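Local coordinates for protein short chain dehydrogenase (A0QTM2 homolog) (Mycobacterium thermoresistibile, PDB 3SC4) that probably catalyses an NAD(P)-dependent oxidation or reduction, as other short-chain dehydrogenases/reductases do, at residues V254-S258 against P279-P285; V223-A227 against C245-L249; A214-K220 against V259-V263. All coordinates share one frame; numbering follows the deposited sequence. Where two conformers were deposited one is given.

Interaction 1. Residues V254-S258 against P279-P285; sequences VTDLS and PPGYTGP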
ATOM      1  N   VAL B 254      -1.252 -20.191 -26.694  1.00 31.78           N
ATOM      2  CA  VAL B 254       0.171 -20.280 -26.935  1.00 31.68           C
ATOM      3  C   VAL B 254       0.689 -21.588 -26.319  1.00 32.94           C
ATOM      4  O   VAL B 254       0.425 -21.864 -25.153  1.00 32.92           O
ATOM      5  CB  VAL B 254       0.905 -19.071 -26.346  1.00 30.53           C
ATOM      6  CG1 VAL B 254       2.415 -19.229 -26.515  1.00 29.45           C
ATOM      7  CG2 VAL B 254       0.404 -17.773 -27.002  1.00 28.63           C
ATOM      8  N   THR B 255       1.381 -22.423 -27.105  1.00 34.09           N
ATOM      9  CA  THR B 255       1.939 -23.662 -26.550  1.00 34.83           C
ATOM     10  C   THR B 255       3.435 -23.577 -26.321  1.00 34.93           C
ATOM     11  O   THR B 255       3.970 -24.253 -25.447  1.00 35.51           O
ATOM     12  CB  THR B 255       1.597 -24.901 -27.412  1.00 36.59           C
ATOM     13  OG1 THR B 255       2.123 -24.753 -28.746  1.00 35.74           O
ATOM     14  CG2 THR B 255       0.060 -25.115 -27.434  1.00 35.84           C
ATOM     15  N   ASP B 256       4.099 -22.720 -27.082  1.00 34.95           N
ATOM     16  CA  ASP B 256       5.553 -22.652 -27.088  1.00 35.11           C
ATOM     17  C   ASP B 256       5.993 -21.311 -26.502  1.00 33.46           C
ATOM     18  O   ASP B 256       6.063 -20.331 -27.212  1.00 33.36           O
ATOM     19  CB  ASP B 256       6.031 -22.813 -28.532  1.00 35.86           C
ATOM     20  CG  ASP B 256       7.556 -22.757 -28.676  1.00 38.30           C
ATOM     21  OD1 ASP B 256       8.267 -22.737 -27.649  1.00 40.20           O
ATOM     22  OD2 ASP B 256       8.048 -22.735 -29.833  1.00 40.55           O
ATOM     23  N   LEU B 257       6.287 -21.268 -25.210  1.00 32.64           N
ATOM     24  CA  LEU B 257       6.765 -20.031 -24.589  1.00 31.47           C
ATOM     25  C   LEU B 257       8.209 -19.640 -24.948  1.00 31.27           C
ATOM     26  O   LEU B 257       8.632 -18.532 -24.636  1.00 30.62           O
ATOM     27  CB  LEU B 257       6.631 -20.111 -23.063  1.00 30.93           C
ATOM     28  CG  LEU B 257       5.215 -20.168 -22.490  1.00 30.91           C
ATOM     29  CD1 LEU B 257       5.205 -20.706 -21.039  1.00 30.31           C
ATOM     30  CD2 LEU B 257       4.526 -18.797 -22.599  1.00 26.29           C
ATOM     31  N   SER B 258       8.960 -20.534 -25.594  1.00 32.16           N
ATOM     32  CA  SER B 258      10.366 -20.261 -25.942  0.50 32.22           C
ATOM     33  C   SER B 258      10.526 -19.064 -26.866  1.00 31.56           C
ATOM     34  O   SER B 258      11.590 -18.457 -26.910  1.00 31.56           O
ATOM     35  CB  SER B 258      11.027 -21.478 -26.613  0.50 33.67           C
ATOM     36  OG  SER B 258      11.210 -22.538 -25.696  0.50 34.54           O
ATOM     37  N   PRO B 279       4.496 -21.634 -16.063  1.00 28.80           N
ATOM     38  CA  PRO B 279       3.291 -22.072 -15.365  1.00 30.07           C
ATOM     39  C   PRO B 279       3.400 -23.521 -14.869  1.00 31.76           C
ATOM     40  O   PRO B 279       4.219 -24.302 -15.396  1.00 32.05           O
ATOM     41  CB  PRO B 279       2.183 -21.922 -16.421  1.00 29.98           C
ATOM     42  CG  PRO B 279       2.740 -20.864 -17.372  1.00 29.29           C
ATOM     43  CD  PRO B 279       4.206 -21.116 -17.412  1.00 28.74           C
ATOM     44  N   PRO B 280       2.604 -23.867 -13.847  1.00 32.82           N
ATOM     45  CA  PRO B 280       2.565 -25.260 -13.391  1.00 34.68           C
ATOM     46  C   PRO B 280       2.286 -26.208 -14.537  1.00 35.91           C
ATOM     47  O   PRO B 280       1.392 -25.948 -15.344  1.00 35.47           O
ATOM     48  CB  PRO B 280       1.410 -25.296 -12.377  1.00 34.94           C
ATOM     49  CG  PRO B 280       1.061 -23.839 -12.049  1.00 33.40           C
ATOM     50  CD  PRO B 280       1.916 -22.942 -12.920  1.00 32.45           C
ATOM     51  N   GLY B 281       3.095 -27.263 -14.626  1.00 37.65           N
ATOM     52  CA  GLY B 281       2.849 -28.359 -15.552  1.00 39.55           C
ATOM     53  C   GLY B 281       3.173 -28.068 -17.007  1.00 39.87           C
ATOM     54  O   GLY B 281       2.843 -28.865 -17.884  1.00 40.75           O
ATOM     55  N   TYR B 282       3.834 -26.940 -17.258  1.00 39.01           N
ATOM     56  CA  TYR B 282       4.240 -26.565 -18.598  1.00 38.88           C
ATOM     57  C   TYR B 282       5.318 -27.501 -19.123  1.00 41.26           C
ATOM     58  O   TYR B 282       6.340 -27.671 -18.457  1.00 41.09           O
ATOM     59  CB  TYR B 282       4.816 -25.157 -18.589  1.00 37.04           C
ATOM     60  CG  TYR B 282       5.433 -24.767 -19.904  1.00 33.51           C
ATOM     61  CD1 TYR B 282       4.640 -24.575 -21.021  1.00 29.34           C
ATOM     62  CD2 TYR B 282       6.810 -24.591 -20.022  1.00 31.65           C
ATOM     63  CE1 TYR B 282       5.194 -24.235 -22.232  1.00 30.84           C
ATOM     64  CE2 TYR B 282       7.388 -24.231 -21.232  1.00 31.00           C
ATOM     65  CZ  TYR B 282       6.575 -24.049 -22.341  1.00 30.67           C
ATOM     66  OH  TYR B 282       7.123 -23.693 -23.548  1.00 28.01           O
ATOM     67  N   THR B 283       5.087 -28.057 -20.324  1.00 43.27           N
ATOM     68  CA  THR B 283       5.984 -29.040 -20.961  1.00 45.62           C
ATOM     69  C   THR B 283       6.589 -28.557 -22.261  1.00 45.93           C
ATOM     70  O   THR B 283       7.410 -29.255 -22.871  1.00 47.26           O
ATOM     71  CB  THR B 283       5.237 -30.315 -21.371  1.00 47.22           C
ATOM     72  OG1 THR B 283       4.547 -30.864 -20.248  1.00 47.81           O
ATOM     73  CG2 THR B 283       6.226 -31.343 -21.922  1.00 50.08           C
ATOM     74  N   GLY B 284       6.164 -27.391 -22.721  1.00 44.94           N
ATOM     75  CA  GLY B 284       6.656 -26.881 -23.982  1.00 44.59           C
ATOM     76  C   GLY B 284       8.152 -26.655 -23.934  1.00 44.31           C
ATOM     77  O   GLY B 284       8.798 -26.935 -22.919  1.00 43.57           O
ATOM     78  N   PRO B 285       8.712 -26.168 -25.051  1.00 44.60           N
ATOM     79  CA  PRO B 285      10.158 -25.910 -25.171  1.00 44.99           C
ATOM     80  C   PRO B 285      10.678 -24.747 -24.291  1.00 43.83           C
ATOM     81  O   PRO B 285       9.930 -23.897 -23.788  1.00 42.52           O
ATOM     82  CB  PRO B 285      10.355 -25.592 -26.673  1.00 45.27           C
ATOM     83  CG  PRO B 285       9.054 -25.962 -27.352  1.00 45.56           C
ATOM     84  CD  PRO B 285       7.985 -25.947 -26.318  1.00 44.66           C
ATOM     85  OXT PRO B 285      11.888 -24.635 -24.077  1.00 43.71           O
TER
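The ring of Y282 is clasped between L257 and its own chain. L257 CD1 sits over the centre of one face, 3.8 Å from the centroid of the Y282 ring and 14° off the ring normal, a CH-pi contact. The backbone N of G284 lies over the opposite face. At the ring edge, in plane, T255 O comes 3.4 Å from Y282 CE1. The phenol oxygen is gripped twice. L257 N donates to Y282 OH at 3.1 Å, a moderately bent bond with an N-H...O angle of 148°. Y282 OH in turn donates to P285 O at 2.8 Å, meeting a lone pair in the plane of that C-terminal carboxylate. This pair of bonds fixes the rotation of the hydroxyl and ties the chain end back to the ring.

Next to it, the P285 ring crosses the D256 side chain at about a right angle, with P285 CG 3.3 Å from D256 OD1. D256 CG stands anti to the backbone N (chi1 180°), which turns the carboxylate to S258. There D256 OD1 accepts from S258 N at 3.1 Å, from above the carboxylate plane, and closes an Asx turn. The contact thus joins two parts of the irregular C-terminal extension that follows helix 245-252, the last helix of a Rossmann-type short-chain dehydrogenase fold.

Further out, the CD1 methyl of L257 touches CD of the P279 ring at 3.8 Å. P279 opens a type II beta turn that ends at Y282, with G281 at its third position, and this turn brings the tyrosine back over the leucine. Helix 245-252 backs P279 and Y282: P279 packs on E246, D247 and L250, and Y282 also rests on L250.

Interaction 2. Residues V223-A227 against C245-L249; sequences VYADA and CEDVL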
ATOM      1  N   VAL B 223       6.712 -10.884 -24.083  1.00 20.98           N
ATOM      2  CA  VAL B 223       5.941 -11.729 -23.194  1.00 20.57           C
ATOM      3  C   VAL B 223       4.887 -10.911 -22.452  1.00 19.91           C
ATOM      4  O   VAL B 223       3.783 -11.388 -22.260  1.00 20.14           O
ATOM      5  CB  VAL B 223       6.822 -12.527 -22.194  1.00 20.70           C
ATOM      6  CG1 VAL B 223       7.263 -11.660 -21.002  1.00 19.51           C
ATOM      7  CG2 VAL B 223       6.083 -13.739 -21.715  1.00 18.18           C
ATOM      8  N   TYR B 224       5.212  -9.669 -22.104  1.00 19.33           N
ATOM      9  CA  TYR B 224       4.288  -8.749 -21.438  1.00 19.02           C
ATOM     10  C   TYR B 224       3.282  -8.145 -22.427  1.00 19.79           C
ATOM     11  O   TYR B 224       2.083  -8.059 -22.140  1.00 20.06           O
ATOM     12  CB  TYR B 224       5.074  -7.610 -20.778  1.00 19.14           C
ATOM     13  CG  TYR B 224       4.783  -7.317 -19.315  1.00 18.13           C
ATOM     14  CD1 TYR B 224       3.488  -7.238 -18.835  1.00 17.04           C
ATOM     15  CD2 TYR B 224       5.832  -7.031 -18.426  1.00 20.06           C
ATOM     16  CE1 TYR B 224       3.226  -6.951 -17.506  1.00 16.90           C
ATOM     17  CE2 TYR B 224       5.581  -6.742 -17.091  1.00 18.95           C
ATOM     18  CZ  TYR B 224       4.274  -6.704 -16.641  1.00 18.53           C
ATOM     19  OH  TYR B 224       4.029  -6.420 -15.322  1.00 18.11           O
ATOM     20  N   ALA B 225       3.776  -7.696 -23.581  1.00 20.46           N
ATOM     21  CA  ALA B 225       2.910  -7.123 -24.639  1.00 21.08           C
ATOM     22  C   ALA B 225       1.833  -8.114 -25.107  1.00 21.61           C
ATOM     23  O   ALA B 225       0.652  -7.792 -25.126  1.00 22.35           O
ATOM     24  CB  ALA B 225       3.741  -6.645 -25.824  1.00 20.54           C
ATOM     25  N   ASP B 226       2.242  -9.323 -25.471  1.00 22.05           N
ATOM     26  CA  ASP B 226       1.290 -10.360 -25.897  1.00 22.58           C
ATOM     27  C   ASP B 226       0.312 -10.733 -24.781  1.00 22.24           C
ATOM     28  O   ASP B 226      -0.876 -10.893 -25.043  1.00 22.93           O
ATOM     29  CB  ASP B 226       2.009 -11.616 -26.404  1.00 22.89           C
ATOM     30  CG  ASP B 226       2.639 -11.429 -27.780  1.00 24.12           C
ATOM     31  OD1 ASP B 226       2.419 -10.379 -28.415  1.00 23.33           O
ATOM     32  OD2 ASP B 226       3.352 -12.354 -28.239  1.00 25.54           O
ATOM     33  N   ALA B 227       0.783 -10.843 -23.538  1.00 21.48           N
ATOM     34  CA  ALA B 227      -0.144 -11.179 -22.436  1.00 21.22           C
ATOM     35  C   ALA B 227      -1.158 -10.029 -22.248  1.00 21.45           C
ATOM     36  O   ALA B 227      -2.361 -10.265 -22.141  1.00 21.83           O
ATOM     37  CB  ALA B 227       0.596 -11.508 -21.120  1.00 19.65           C
ATOM     38  N   CYS B 245       1.994 -13.293 -16.812  1.00 18.27           N
ATOM     39  CA  CYS B 245       2.007 -13.273 -18.275  1.00 19.14           C
ATOM     40  C   CYS B 245       1.950 -14.683 -18.900  1.00 20.08           C
ATOM     41  O   CYS B 245       1.046 -15.015 -19.672  1.00 19.85           O
ATOM     42  CB  CYS B 245       3.239 -12.532 -18.788  1.00 18.82           C
ATOM     43  SG  CYS B 245       3.234 -10.762 -18.386  1.00 19.79           S
ATOM     44  N   GLU B 246       2.916 -15.511 -18.541  1.00 20.53           N
ATOM     45  CA  GLU B 246       3.026 -16.821 -19.131  1.00 21.91           C
ATOM     46  C   GLU B 246       1.730 -17.634 -18.950  1.00 22.94           C
ATOM     47  O   GLU B 246       1.238 -18.250 -19.897  1.00 24.04           O
ATOM     48  CB  GLU B 246       4.223 -17.556 -18.545  1.00 22.47           C
ATOM     49  CG  GLU B 246       5.565 -17.017 -19.019  1.00 22.04           C
ATOM     50  CD  GLU B 246       6.097 -15.872 -18.174  1.00 21.89           C
ATOM     51  OE1 GLU B 246       5.289 -15.120 -17.569  1.00 20.14           O
ATOM     52  OE2 GLU B 246       7.339 -15.710 -18.151  1.00 21.88           O
ATOM     53  N   ASP B 247       1.153 -17.590 -17.759  1.00 22.60           N
ATOM     54  CA  ASP B 247      -0.107 -18.291 -17.504  1.00 23.63           C
ATOM     55  C   ASP B 247      -1.227 -17.799 -18.434  1.00 23.74           C
ATOM     56  O   ASP B 247      -1.976 -18.587 -18.992  1.00 25.01           O
ATOM     57  CB  ASP B 247      -0.524 -18.155 -16.033  1.00 22.95           C
ATOM     58  CG  ASP B 247       0.556 -18.609 -15.082  1.00 24.27           C
ATOM     59  OD1 ASP B 247       1.734 -18.279 -15.316  1.00 25.88           O
ATOM     60  OD2 ASP B 247       0.248 -19.294 -14.088  1.00 27.82           O
ATOM     61  N   VAL B 248      -1.336 -16.490 -18.590  1.00 23.23           N
ATOM     62  CA  VAL B 248      -2.357 -15.911 -19.443  1.00 23.00           C
ATOM     63  C   VAL B 248      -2.173 -16.415 -20.868  1.00 24.22           C
ATOM     64  O   VAL B 248      -3.154 -16.773 -21.558  1.00 24.35           O
ATOM     65  CB  VAL B 248      -2.294 -14.373 -19.393  1.00 21.95           C
ATOM     66  CG1 VAL B 248      -3.099 -13.750 -20.522  1.00 21.72           C
ATOM     67  CG2 VAL B 248      -2.793 -13.905 -18.053  1.00 19.37           C
ATOM     68  N   LEU B 249      -0.915 -16.469 -21.294  1.00 24.28           N
ATOM     69  CA  LEU B 249      -0.603 -16.883 -22.649  1.00 25.54           C
ATOM     70  C   LEU B 249      -0.973 -18.350 -22.919  1.00 27.48           C
ATOM     71  O   LEU B 249      -1.603 -18.627 -23.924  1.00 28.77           O
ATOM     72  CB  LEU B 249       0.856 -16.573 -22.988  1.00 24.80           C
ATOM     73  CG  LEU B 249       1.097 -15.058 -23.225  1.00 23.83           C
ATOM     74  CD1 LEU B 249       2.578 -14.719 -23.140  1.00 21.36           C
ATOM     75  CD2 LEU B 249       0.497 -14.557 -24.568  1.00 21.05           C
TER
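C245 SG lies anti to its carbonyl carbon (chi1 -66°), and this torsion carries the sulfur across to the ring of Y224. On the same helix, L249 CG takes the same setting and sends both methyls over to the facing helix. The two helices, 222-232 and 245-252, belong to the C-terminal part of the Rossmann-type fold. Helix 245-252 follows directly on strand 242-244, an outermost strand of the parallel sheet within this chain. The short segments pass with axes 8.9 Å apart and cross at 46°.

The close point is A227 against C245. A227 CB is 3.6 Å from C245 CA, so the small methyl lets the backbones come near. L249 splits its branches: CD1 touches V223 CG2 at 3.9 Å, and CD2 lies 3.8 Å from D226 CB. V248 CG1 closes the far side against A227 O. The contact is apolar and buried, and L194 of strand 190-195 packs under both A227 and C245.

Polar groups at its margins are met elsewhere. Y224 OH bonds to L194 O and D226 OD2 to Y260 OH. E246 turns its carboxylate to R219 and to the backbone N of R197, while its CD brushes V223 CG2. The C245 sulfur stands over one face of the Y224 ring, 4.0 Å from the centroid, 29° off the normal, and nearest to CD1.

Interaction 3. Residues A214-K220 against V259-V263; sequences AMARSRK and VYDCV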
ATOM      1  N   ALA B 214      23.698 -11.710 -24.179  1.00 53.02           N
ATOM      2  CA  ALA B 214      22.497 -12.523 -24.093  1.00 51.46           C
ATOM      3  C   ALA B 214      22.093 -12.600 -22.641  1.00 49.53           C
ATOM      4  O   ALA B 214      22.925 -12.918 -21.780  1.00 49.99           O
ATOM      5  CB  ALA B 214      22.772 -13.932 -24.632  1.00 52.54           C
ATOM      6  N   MET B 215      20.832 -12.288 -22.366  1.00 46.68           N
ATOM      7  CA  MET B 215      20.318 -12.366 -21.005  1.00 44.87           C
ATOM      8  C   MET B 215      19.607 -13.706 -20.903  1.00 43.15           C
ATOM      9  O   MET B 215      18.404 -13.795 -21.087  1.00 42.38           O
ATOM     10  CB  MET B 215      19.398 -11.170 -20.710  1.00 43.96           C
ATOM     11  CG  MET B 215      20.118  -9.810 -20.803  1.00 44.66           C
ATOM     12  SD  MET B 215      21.147  -9.440 -19.359  1.00 46.64           S
ATOM     13  CE  MET B 215      22.716 -10.175 -19.777  1.00 46.73           C
ATOM     14  N   ALA B 216      20.386 -14.744 -20.627  1.00 42.08           N
ATOM     15  CA  ALA B 216      19.966 -16.127 -20.833  1.00 41.09           C
ATOM     16  C   ALA B 216      18.893 -16.529 -19.846  1.00 39.14           C
ATOM     17  O   ALA B 216      18.073 -17.384 -20.135  1.00 38.89           O
ATOM     18  CB  ALA B 216      21.171 -17.081 -20.735  1.00 42.12           C
ATOM     19  N   ARG B 217      18.882 -15.891 -18.688  1.00 37.02           N
ATOM     20  CA  ARG B 217      17.892 -16.197 -17.670  1.00 35.94           C
ATOM     21  C   ARG B 217      16.602 -15.381 -17.802  1.00 32.67           C
ATOM     22  O   ARG B 217      15.750 -15.468 -16.949  1.00 31.42           O
ATOM     23  CB  ARG B 217      18.501 -15.970 -16.272  1.00 36.89           C
ATOM     24  CG  ARG B 217      19.839 -16.718 -16.008  1.00 40.90           C
ATOM     25  CD  ARG B 217      20.016 -17.081 -14.516  1.00 44.15           C
ATOM     26  NE  ARG B 217      19.461 -18.403 -14.196  1.00 46.35           N
ATOM     27  CZ  ARG B 217      18.840 -18.736 -13.061  1.00 48.90           C
ATOM     28  NH1 ARG B 217      18.643 -17.863 -12.081  1.00 48.27           N
ATOM     29  NH2 ARG B 217      18.383 -19.970 -12.904  1.00 52.41           N
ATOM     30  N   SER B 218      16.466 -14.592 -18.866  1.00 30.83           N
ATOM     31  CA  SER B 218      15.398 -13.594 -18.973  1.00 28.87           C
ATOM     32  C   SER B 218      14.506 -13.832 -20.177  1.00 28.14           C
ATOM     33  O   SER B 218      14.812 -14.652 -21.040  1.00 29.04           O
ATOM     34  CB  SER B 218      15.997 -12.190 -19.078  1.00 28.29           C
ATOM     35  OG  SER B 218      16.752 -11.873 -17.928  1.00 27.72           O
ATOM     36  N   ARG B 219      13.400 -13.103 -20.229  1.00 26.66           N
ATOM     37  CA  ARG B 219      12.498 -13.133 -21.385  1.00 26.40           C
ATOM     38  C   ARG B 219      12.359 -11.746 -22.001  1.00 25.48           C
ATOM     39  O   ARG B 219      12.692 -10.732 -21.371  1.00 24.40           O
ATOM     40  CB  ARG B 219      11.119 -13.709 -21.019  1.00 26.04           C
ATOM     41  CG  ARG B 219      11.125 -15.227 -20.878  1.00 26.75           C
ATOM     42  CD  ARG B 219       9.737 -15.839 -20.678  1.00 26.68           C
ATOM     43  NE  ARG B 219       9.806 -17.273 -20.942  1.00 26.87           N
ATOM     44  CZ  ARG B 219       9.356 -18.249 -20.151  1.00 26.51           C
ATOM     45  NH1 ARG B 219       8.708 -18.004 -19.021  1.00 26.16           N
ATOM     46  NH2 ARG B 219       9.532 -19.502 -20.529  1.00 27.29           N
ATOM     47  N   LYS B 220      11.867 -11.728 -23.238  1.00 25.66           N
ATOM     48  CA  LYS B 220      11.680 -10.493 -24.007  1.00 25.82           C
ATOM     49  C   LYS B 220      10.416  -9.722 -23.592  1.00 24.28           C
ATOM     50  O   LYS B 220       9.483 -10.295 -23.049  1.00 24.44           O
ATOM     51  CB  LYS B 220      11.643 -10.803 -25.515  1.00 27.15           C
ATOM     52  CG  LYS B 220      12.905 -11.475 -26.050  1.00 30.03           C
ATOM     53  CD  LYS B 220      12.954 -11.512 -27.583  1.00 35.47           C
ATOM     54  CE  LYS B 220      12.253 -12.765 -28.187  1.00 39.18           C
ATOM     55  NZ  LYS B 220      11.976 -12.638 -29.694  1.00 39.29           N
ATOM     56  N   VAL B 259       9.489 -18.723 -27.616  1.00 31.46           N
ATOM     57  CA  VAL B 259       9.585 -17.566 -28.505  1.00 31.53           C
ATOM     58  C   VAL B 259       9.771 -16.259 -27.711  1.00 30.82           C
ATOM     59  O   VAL B 259      10.084 -15.209 -28.294  1.00 31.42           O
ATOM     60  CB  VAL B 259       8.345 -17.450 -29.420  1.00 31.87           C
ATOM     61  CG1 VAL B 259       8.213 -18.716 -30.311  1.00 33.37           C
ATOM     62  CG2 VAL B 259       7.058 -17.211 -28.586  1.00 31.14           C
ATOM     63  N   TYR B 260       9.555 -16.322 -26.396  1.00 29.95           N
ATOM     64  CA  TYR B 260       9.783 -15.175 -25.503  1.00 29.05           C
ATOM     65  C   TYR B 260      11.148 -15.210 -24.804  1.00 29.23           C
ATOM     66  O   TYR B 260      11.589 -14.217 -24.223  1.00 28.29           O
ATOM     67  CB  TYR B 260       8.656 -15.088 -24.468  1.00 28.00           C
ATOM     68  CG  TYR B 260       7.304 -14.953 -25.124  1.00 26.81           C
ATOM     69  CD1 TYR B 260       6.955 -13.787 -25.799  1.00 24.37           C
ATOM     70  CD2 TYR B 260       6.397 -15.997 -25.118  1.00 25.98           C
ATOM     71  CE1 TYR B 260       5.739 -13.654 -26.435  1.00 22.71           C
ATOM     72  CE2 TYR B 260       5.155 -15.861 -25.756  1.00 25.84           C
ATOM     73  CZ  TYR B 260       4.845 -14.682 -26.406  1.00 23.79           C
ATOM     74  OH  TYR B 260       3.624 -14.537 -27.018  1.00 24.22           O
ATOM     75  N   ASP B 261      11.818 -16.351 -24.869  1.00 30.59           N
ATOM     76  CA  ASP B 261      13.111 -16.513 -24.215  1.00 31.38           C
ATOM     77  C   ASP B 261      14.176 -15.704 -24.979  1.00 31.96           C
ATOM     78  O   ASP B 261      14.239 -15.730 -26.216  1.00 32.28           O
ATOM     79  CB  ASP B 261      13.491 -18.006 -24.105  1.00 32.25           C
ATOM     80  CG  ASP B 261      12.486 -18.821 -23.281  1.00 32.65           C
ATOM     81  OD1 ASP B 261      11.443 -18.262 -22.872  1.00 31.12           O
ATOM     82  OD2 ASP B 261      12.728 -20.031 -23.068  1.00 33.32           O
ATOM     83  N   CYS B 262      14.976 -14.940 -24.233  1.00 32.13           N
ATOM     84  CA  CYS B 262      16.082 -14.198 -24.824  1.00 32.10           C
ATOM     85  C   CYS B 262      17.058 -15.207 -25.418  1.00 33.92           C
ATOM     86  O   CYS B 262      17.570 -14.975 -26.492  1.00 34.31           O
ATOM     87  CB  CYS B 262      16.790 -13.348 -23.773  1.00 31.49           C
ATOM     88  SG  CYS B 262      15.803 -12.054 -22.993  1.00 27.72           S
ATOM     89  N   VAL B 263      17.287 -16.324 -24.710  1.00 35.01           N
ATOM     90  CA  VAL B 263      18.065 -17.457 -25.222  1.00 36.70           C
ATOM     91  C   VAL B 263      17.391 -18.813 -24.943  1.00 37.33           C
ATOM     92  O   VAL B 263      17.500 -19.343 -23.832  1.00 37.34           O
ATOM     93  CB  VAL B 263      19.476 -17.484 -24.603  1.00 37.49           C
ATOM     94  CG1 VAL B 263      20.284 -18.696 -25.136  1.00 38.62           C
ATOM     95  CG2 VAL B 263      20.214 -16.152 -24.884  1.00 37.73           C
TER
HETATM   96  O   HOH W   1      16.429 -16.841 -22.063  1.00 12.80           O
HETATM   97  O   HOH W   2      10.662 -21.645 -22.542  1.00 19.38           O
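R219 and D261 meet in a salt bridge on the closely packed side. Their side chains lie side by side and point the same way. R219 NE donates to D261 OD1 at 2.7 Å, in the guanidinium plane. A weak second bond runs from R219 NH2 to the same oxygen. The R219 chain is extended from CG to NE (chi2 -173°, chi3 164°), which brings its NE edge level with the carboxylate. A water accepts from R219 NH2 and donates to D261 OD2, bridging the two groups. The guanidinium has further partners in E246 and N278, which would be expected to spread its charge over several groups.

Beside it, the backbones are tied by two nearly straight bonds. K220 N donates to Y260 O at 2.7 Å, and C262 N to S218 O at 3.2 Å. R219 and D261 form the single beta bridge between them. The contact thus fastens the loop between helices 203-209 and 222-232 to the C-terminal extension after helix 245-252. The first of these loops belongs to the region after strand 190-195, which in this family commonly flanks the substrate pocket; such a role is only inferred here.

The other end is more exposed. A type I beta turn, M215 to S218, faces C262 and V263. The C262 side chain fits against it, with CB 3.2 Å from M215 O. A second water accepts from V263 N at 2.8 Å and also lies within bonding distance of A216 O and S218 O. At the exposed rim, V263 CG2 touches A214 CB at 3.4 Å. Back at the V259 end, K220 lies on the rim and bends at chi3 (-88°), which lays CE against V259 O, 3.3 Å away.

How the interactions relate
The three contacts lie on the same side of the chain's centre, with centres about 12 to 14 Å apart. Interaction 2 is the buried one and is nested in the loop closed by interaction 3. Two polar links join these: D226 OD2 to Y260 OH at 2.5 Å, probably a hydrogen bond, and the salt bridge E246 OE2 to R219 NH1 at 2.8 Å. Interaction 1 follows interaction 2 along the chain; V254 N to L249 O at 3.2 Å is a probable hydrogen bond where the helix ends. L257 CD2 also packs on E246 CG at 4.1 Å. L257 CB reaches R219 NH2 at 3.9 Å, joining interactions 1 and 3.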